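Local coordinates for protein methylmalonyl-CoA carboxyltransferase 12S subunit (Propionibacterium freudenreichii, PDB 1ON3) that transfers the carboxyl group of methylmalonyl-CoA to the biotin of the 1.3S subunit, as the hexameric core of transcarboxylase, at residues Ala310-Arg322 against Val328-Gly340. Numbering follows the deposited sequence.
Sequences AGYATNLVTAFAR and VGIVANQPSVMSG
Val337 and Thr314 meet where a beta hairpin's open end runs into two turns, their side chains crossing at about a right angle, with Val337 CG1 3.6 Å from Thr314 OG1. With chi1 at 177°, CG1 of Val337 points opposite its own N, and CG2 lies over Thr314 O. The Met338 chain bends at chi3 (-86°) and lays CE against the amide of Asn315, 3.3 Å from CG; the amide's ND2 is held by Cys341 O and Asp343 OD1. Exchanging Val337 for an alanine would probably open a gap beside Thr314, letting the turn at Ala313-Leu316 shift against that at Gln334-Val337. Gln334 N donates to Asn315 O over 2.9 Å, from well above the carbonyl plane, and one water links that oxygen to Asn333 ND2 and Gly340 O. The Gln334 chain, bent at chi2 (62°), passes NE2 by Val317 CG2; OE1 accepts from Val292 N, and NE2 bonds Asp291 OD1 and, through a second water, reaches Thr314 O.

Strands 316-322 and 328-333 pair antiparallel through six backbone bonds, Val317 N to Ala332 O being nearly straight at 2.8 Å. The Leu316 side chain slants across that of Val331, CD1 4.1 Å from CG1, on the face covered by helix 344-359. On the other face Ala321 CB rests on Ile330 CD1 at 4.1 Å. In the mixed sheet of this crotonase-like domain, strand 316-323 pairs antiparallel with 305-308 and strand 326-333 runs parallel to 364-370. Backbone bonds thus define the register; one more, water, Val337 and Met338 join the turns, whose amides bind mainly beyond them.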
ATOM      1  N   ALA E 310     -39.334  11.741   0.411  1.00 14.72           N
ATOM      2  CA  ALA E 310     -40.239  12.714  -0.211  1.00 14.18           C
ATOM      3  C   ALA E 310     -41.221  13.383   0.737  1.00 13.56           C
ATOM      4  O   ALA E 310     -41.638  14.515   0.490  1.00 14.23           O
ATOM      5  CB  ALA E 310     -41.009  12.061  -1.343  1.00 15.08           C
ATOM      6  N   GLY E 311     -41.606  12.682   1.798  1.00 12.10           N
ATOM      7  CA  GLY E 311     -42.549  13.242   2.749  1.00 14.35           C
ATOM      8  C   GLY E 311     -41.954  13.811   4.020  1.00 14.93           C
ATOM      9  O   GLY E 311     -42.693  14.192   4.926  1.00 12.08           O
ATOM     10  N   TYR E 312     -40.626  13.864   4.098  1.00 13.11           N
ATOM     11  CA  TYR E 312     -39.937  14.393   5.276  1.00 10.70           C
ATOM     12  C   TYR E 312     -39.180  15.669   4.903  1.00 13.38           C
ATOM     13  O   TYR E 312     -38.600  15.742   3.827  1.00 11.68           O
ATOM     14  CB  TYR E 312     -38.923  13.366   5.798  1.00  9.67           C
ATOM     15  CG  TYR E 312     -38.222  13.765   7.083  1.00 14.95           C
ATOM     16  CD1 TYR E 312     -38.925  13.858   8.281  1.00 14.00           C
ATOM     17  CD2 TYR E 312     -36.851  14.031   7.102  1.00 13.61           C
ATOM     18  CE1 TYR E 312     -38.284  14.202   9.469  1.00  9.44           C
ATOM     19  CE2 TYR E 312     -36.197  14.375   8.288  1.00 14.90           C
ATOM     20  CZ  TYR E 312     -36.927  14.455   9.466  1.00 14.78           C
ATOM     21  OH  TYR E 312     -36.308  14.769  10.645  1.00 12.90           O
ATOM     22  N   ALA E 313     -39.198  16.668   5.786  1.00 10.75           N
ATOM     23  CA  ALA E 313     -38.467  17.923   5.561  1.00 12.38           C
ATOM     24  C   ALA E 313     -38.553  18.324   4.098  1.00 12.10           C
ATOM     25  O   ALA E 313     -37.532  18.407   3.392  1.00 12.59           O
ATOM     26  CB  ALA E 313     -37.001  17.751   5.979  1.00  9.63           C
ATOM     27  N   THR E 314     -39.782  18.587   3.658  1.00 11.66           N
ATOM     28  CA  THR E 314     -40.067  18.925   2.273  1.00  8.38           C
ATOM     29  C   THR E 314     -39.539  20.282   1.830  1.00  9.89           C
ATOM     30  O   THR E 314     -39.772  20.687   0.694  1.00 12.97           O
ATOM     31  CB  THR E 314     -41.581  18.833   1.992  1.00 11.69           C
ATOM     32  OG1 THR E 314     -42.284  19.726   2.870  1.00 12.26           O
ATOM     33  CG2 THR E 314     -42.076  17.402   2.219  1.00  9.49           C
ATOM     34  N   ASN E 315     -38.854  20.984   2.734  1.00  9.58           N
ATOM     35  CA  ASN E 315     -38.240  22.271   2.407  1.00 11.86           C
ATOM     36  C   ASN E 315     -36.941  21.993   1.643  1.00 14.31           C
ATOM     37  O   ASN E 315     -36.284  22.908   1.153  1.00 11.26           O
ATOM     38  CB  ASN E 315     -37.948  23.089   3.683  1.00 13.18           C
ATOM     39  CG  ASN E 315     -37.345  22.258   4.812  1.00 13.17           C
ATOM     40  OD1 ASN E 315     -37.811  21.154   5.109  1.00 17.75           O
ATOM     41  ND2 ASN E 315     -36.323  22.801   5.467  1.00 12.98           N
ATOM     42  N   LEU E 316     -36.580  20.714   1.561  1.00 12.45           N
ATOM     43  CA  LEU E 316     -35.386  20.288   0.832  1.00 10.82           C
ATOM     44  C   LEU E 316     -35.667  18.988   0.097  1.00 12.03           C
ATOM     45  O   LEU E 316     -36.196  18.040   0.668  1.00 16.22           O
ATOM     46  CB  LEU E 316     -34.192  20.084   1.763  1.00 10.81           C
ATOM     47  CG  LEU E 316     -32.960  19.700   0.921  1.00 18.17           C
ATOM     48  CD1 LEU E 316     -31.830  20.640   1.214  1.00 16.78           C
ATOM     49  CD2 LEU E 316     -32.572  18.247   1.151  1.00 17.37           C
ATOM     50  N   VAL E 317     -35.302  18.944  -1.175  1.00 10.30           N
ATOM     51  CA  VAL E 317     -35.523  17.758  -1.994  1.00 13.11           C
ATOM     52  C   VAL E 317     -34.227  16.974  -2.208  1.00 12.58           C
ATOM     53  O   VAL E 317     -33.187  17.568  -2.457  1.00 10.46           O
ATOM     54  CB  VAL E 317     -36.074  18.157  -3.394  1.00 10.11           C
ATOM     55  CG1 VAL E 317     -36.077  16.963  -4.322  1.00 11.27           C
ATOM     56  CG2 VAL E 317     -37.486  18.728  -3.264  1.00 12.44           C
ATOM     57  N   THR E 318     -34.298  15.647  -2.089  1.00 10.88           N
ATOM     58  CA  THR E 318     -33.144  14.770  -2.342  1.00  7.43           C
ATOM     59  C   THR E 318     -33.729  13.708  -3.265  1.00 12.71           C
ATOM     60  O   THR E 318     -34.737  13.071  -2.929  1.00 10.45           O
ATOM     61  CB  THR E 318     -32.598  14.083  -1.060  1.00 12.16           C
ATOM     62  OG1 THR E 318     -33.680  13.493  -0.316  1.00 12.57           O
ATOM     63  CG2 THR E 318     -31.835  15.090  -0.197  1.00  8.35           C
ATOM     64  N   ALA E 319     -33.119  13.524  -4.432  1.00 10.98           N
ATOM     65  CA  ALA E 319     -33.639  12.551  -5.380  1.00 12.34           C
ATOM     66  C   ALA E 319     -32.575  11.940  -6.280  1.00 11.13           C
ATOM     67  O   ALA E 319     -31.594  12.585  -6.632  1.00 14.35           O
ATOM     68  CB  ALA E 319     -34.716  13.210  -6.254  1.00  9.58           C
ATOM     69  N   PHE E 320     -32.783  10.685  -6.650  1.00 11.66           N
ATOM     70  CA  PHE E 320     -31.872  10.023  -7.568  1.00 10.10           C
ATOM     71  C   PHE E 320     -32.415  10.278  -8.976  1.00  9.92           C
ATOM     72  O   PHE E 320     -33.632  10.279  -9.196  1.00 10.04           O
ATOM     73  CB  PHE E 320     -31.841   8.513  -7.326  1.00  9.58           C
ATOM     74  CG  PHE E 320     -31.035   8.098  -6.133  1.00 10.17           C
ATOM     75  CD1 PHE E 320     -31.625   7.397  -5.087  1.00  9.42           C
ATOM     76  CD2 PHE E 320     -29.673   8.372  -6.069  1.00  9.59           C
ATOM     77  CE1 PHE E 320     -30.857   6.966  -3.989  1.00  7.24           C
ATOM     78  CE2 PHE E 320     -28.904   7.952  -4.986  1.00 14.20           C
ATOM     79  CZ  PHE E 320     -29.491   7.247  -3.945  1.00  7.61           C
ATOM     80  N   ALA E 321     -31.516  10.485  -9.930  1.00 10.75           N
ATOM     81  CA  ALA E 321     -31.923  10.705 -11.304  1.00 10.23           C
ATOM     82  C   ALA E 321     -30.760  10.328 -12.179  1.00 14.06           C
ATOM     83  O   ALA E 321     -29.752   9.799 -11.701  1.00 12.27           O
ATOM     84  CB  ALA E 321     -32.280  12.160 -11.522  1.00 14.32           C
ATOM     85  N   ARG E 322     -30.886  10.611 -13.468  1.00 13.40           N
ATOM     86  CA  ARG E 322     -29.809  10.309 -14.381  1.00 11.71           C
ATOM     87  C   ARG E 322     -29.586  11.425 -15.382  1.00 11.21           C
ATOM     88  O   ARG E 322     -30.525  12.129 -15.782  1.00 15.63           O
ATOM     89  CB  ARG E 322     -30.093   9.003 -15.126  1.00 11.26           C
ATOM     90  CG  ARG E 322     -29.908   7.746 -14.272  1.00 10.39           C
ATOM     91  CD  ARG E 322     -30.219   6.497 -15.065  1.00 13.29           C
ATOM     92  NE  ARG E 322     -30.226   5.313 -14.213  1.00 14.32           N
ATOM     93  CZ  ARG E 322     -31.315   4.747 -13.708  1.00 10.40           C
ATOM     94  NH1 ARG E 322     -32.517   5.247 -13.960  1.00 12.30           N
ATOM     95  NH2 ARG E 322     -31.194   3.671 -12.941  1.00 12.37           N
ATOM     96  N   VAL E 328     -27.120  10.051 -10.688  1.00 10.84           N
ATOM     97  CA  VAL E 328     -26.695  11.243  -9.951  1.00 11.62           C
ATOM     98  C   VAL E 328     -27.661  11.448  -8.784  1.00 10.25           C
ATOM     99  O   VAL E 328     -28.806  10.974  -8.812  1.00 10.76           O
ATOM    100  CB  VAL E 328     -26.719  12.563 -10.809  1.00 11.15           C
ATOM    101  CG1 VAL E 328     -25.756  12.447 -11.981  1.00 13.60           C
ATOM    102  CG2 VAL E 328     -28.136  12.873 -11.278  1.00 15.78           C
ATOM    103  N   GLY E 329     -27.186  12.142  -7.758  1.00 11.74           N
ATOM    104  CA  GLY E 329     -28.020  12.459  -6.614  1.00 11.40           C
ATOM    105  C   GLY E 329     -28.238  13.966  -6.643  1.00 11.74           C
ATOM    106  O   GLY E 329     -27.277  14.736  -6.702  1.00 12.04           O
ATOM    107  N   ILE E 330     -29.493  14.397  -6.595  1.00  8.03           N
ATOM    108  CA  ILE E 330     -29.807  15.823  -6.643  1.00 10.63           C
ATOM    109  C   ILE E 330     -30.267  16.313  -5.278  1.00 10.96           C
ATOM    110  O   ILE E 330     -31.092  15.671  -4.644  1.00 12.32           O
ATOM    111  CB  ILE E 330     -30.914  16.111  -7.691  1.00 13.69           C
ATOM    112  CG1 ILE E 330     -30.394  15.736  -9.087  1.00 17.45           C
ATOM    113  CG2 ILE E 330     -31.337  17.579  -7.633  1.00 10.10           C
ATOM    114  CD1 ILE E 330     -31.389  15.886 -10.185  1.00 19.36           C
ATOM    115  N   VAL E 331     -29.694  17.433  -4.835  1.00  8.60           N
ATOM    116  CA  VAL E 331     -30.023  18.053  -3.545  1.00  9.11           C
ATOM    117  C   VAL E 331     -30.457  19.466  -3.933  1.00  7.33           C
ATOM    118  O   VAL E 331     -29.670  20.237  -4.480  1.00 10.79           O
ATOM    119  CB  VAL E 331     -28.779  18.105  -2.631  1.00  8.67           C
ATOM    120  CG1 VAL E 331     -29.145  18.683  -1.259  1.00  6.59           C
ATOM    121  CG2 VAL E 331     -28.204  16.688  -2.465  1.00 11.89           C
ATOM    122  N   ALA E 332     -31.707  19.799  -3.641  1.00 10.28           N
ATOM    123  CA  ALA E 332     -32.254  21.081  -4.045  1.00 11.82           C
ATOM    124  C   ALA E 332     -33.171  21.722  -3.003  1.00 12.91           C
ATOM    125  O   ALA E 332     -33.990  21.042  -2.383  1.00 11.74           O
ATOM    126  CB  ALA E 332     -33.016  20.882  -5.362  1.00 13.18           C
ATOM    127  N   ASN E 333     -33.041  23.030  -2.811  1.00  8.88           N
ATOM    128  CA  ASN E 333     -33.916  23.704  -1.855  1.00 11.63           C
ATOM    129  C   ASN E 333     -35.305  23.848  -2.474  1.00  9.64           C
ATOM    130  O   ASN E 333     -35.438  23.971  -3.696  1.00 14.00           O
ATOM    131  CB  ASN E 333     -33.352  25.073  -1.490  1.00  9.49           C
ATOM    132  CG  ASN E 333     -31.880  25.012  -1.136  1.00 14.18           C
ATOM    133  OD1 ASN E 333     -31.019  25.445  -1.910  1.00 10.63           O
ATOM    134  ND2 ASN E 333     -31.581  24.468   0.037  1.00 12.67           N
ATOM    135  N   GLN E 334     -36.335  23.847  -1.632  1.00 13.66           N
ATOM    136  CA  GLN E 334     -37.726  23.950  -2.093  1.00 11.38           C
ATOM    137  C   GLN E 334     -38.350  25.286  -1.638  1.00 12.28           C
ATOM    138  O   GLN E 334     -38.949  25.361  -0.570  1.00 12.73           O
ATOM    139  CB  GLN E 334     -38.524  22.765  -1.523  1.00 12.12           C
ATOM    140  CG  GLN E 334     -39.983  22.676  -1.977  1.00  9.83           C
ATOM    141  CD  GLN E 334     -40.115  22.501  -3.474  1.00 11.73           C
ATOM    142  OE1 GLN E 334     -39.890  23.438  -4.242  1.00 11.93           O
ATOM    143  NE2 GLN E 334     -40.469  21.289  -3.902  1.00 12.15           N
ATOM    144  N   PRO E 335     -38.238  26.345  -2.465  1.00 14.61           N
ATOM    145  CA  PRO E 335     -38.780  27.666  -2.128  1.00 17.21           C
ATOM    146  C   PRO E 335     -40.255  27.697  -1.744  1.00 16.94           C
ATOM    147  O   PRO E 335     -40.689  28.583  -1.007  1.00 16.54           O
ATOM    148  CB  PRO E 335     -38.476  28.490  -3.386  1.00 12.72           C
ATOM    149  CG  PRO E 335     -37.220  27.859  -3.897  1.00 13.83           C
ATOM    150  CD  PRO E 335     -37.583  26.391  -3.785  1.00 13.57           C
ATOM    151  N   SER E 336     -41.017  26.730  -2.240  1.00 13.11           N
ATOM    152  CA  SER E 336     -42.437  26.662  -1.945  1.00 19.61           C
ATOM    153  C   SER E 336     -42.775  26.137  -0.549  1.00 18.58           C
ATOM    154  O   SER E 336     -43.948  26.084  -0.183  1.00 15.24           O
ATOM    155  CB  SER E 336     -43.136  25.812  -3.005  1.00 16.99           C
ATOM    156  OG  SER E 336     -42.422  24.606  -3.227  1.00 18.19           O
ATOM    157  N   VAL E 337     -41.762  25.745   0.227  1.00 16.48           N
ATOM    158  CA  VAL E 337     -41.992  25.244   1.586  1.00 17.59           C
ATOM    159  C   VAL E 337     -41.045  25.948   2.559  1.00 16.89           C
ATOM    160  O   VAL E 337     -39.826  25.816   2.454  1.00 16.50           O
ATOM    161  CB  VAL E 337     -41.762  23.711   1.691  1.00 18.53           C
ATOM    162  CG1 VAL E 337     -41.949  23.255   3.121  1.00 16.51           C
ATOM    163  CG2 VAL E 337     -42.726  22.971   0.779  1.00 15.57           C
ATOM    164  N   MET E 338     -41.616  26.706   3.493  1.00 17.23           N
ATOM    165  CA  MET E 338     -40.837  27.441   4.476  1.00 15.93           C
ATOM    166  C   MET E 338     -39.779  28.327   3.822  1.00 19.07           C
ATOM    167  O   MET E 338     -38.674  28.469   4.352  1.00 15.19           O
ATOM    168  CB  MET E 338     -40.160  26.468   5.439  1.00 22.44           C
ATOM    169  CG  MET E 338     -41.115  25.732   6.367  1.00 24.95           C
ATOM    170  SD  MET E 338     -40.215  24.650   7.498  1.00 39.86           S
ATOM    171  CE  MET E 338     -40.076  23.226   6.476  1.00 32.74           C
ATOM    172  N   SER E 339     -40.130  28.923   2.680  1.00 15.39           N
ATOM    173  CA  SER E 339     -39.236  29.809   1.927  1.00 17.59           C
ATOM    174  C   SER E 339     -37.934  29.143   1.489  1.00 16.46           C
ATOM    175  O   SER E 339     -36.962  29.816   1.125  1.00 14.52           O
ATOM    176  CB  SER E 339     -38.904  31.064   2.743  1.00 20.17           C
ATOM    177  OG  SER E 339     -40.077  31.808   3.044  1.00 21.20           O
ATOM    178  N   GLY E 340     -37.910  27.818   1.507  1.00 16.33           N
ATOM    179  CA  GLY E 340     -36.693  27.131   1.109  1.00 14.62           C
ATOM    180  C   GLY E 340     -35.618  27.157   2.187  1.00 16.41           C
ATOM    181  O   GLY E 340     -34.474  26.769   1.938  1.00 12.81           O
TER
HETATM  182  O   HOH W   1     -41.023  19.182  -1.472  1.00 11.54           O
HETATM  183  O   HOH W   2     -33.845  24.144   1.785  1.00 10.45           O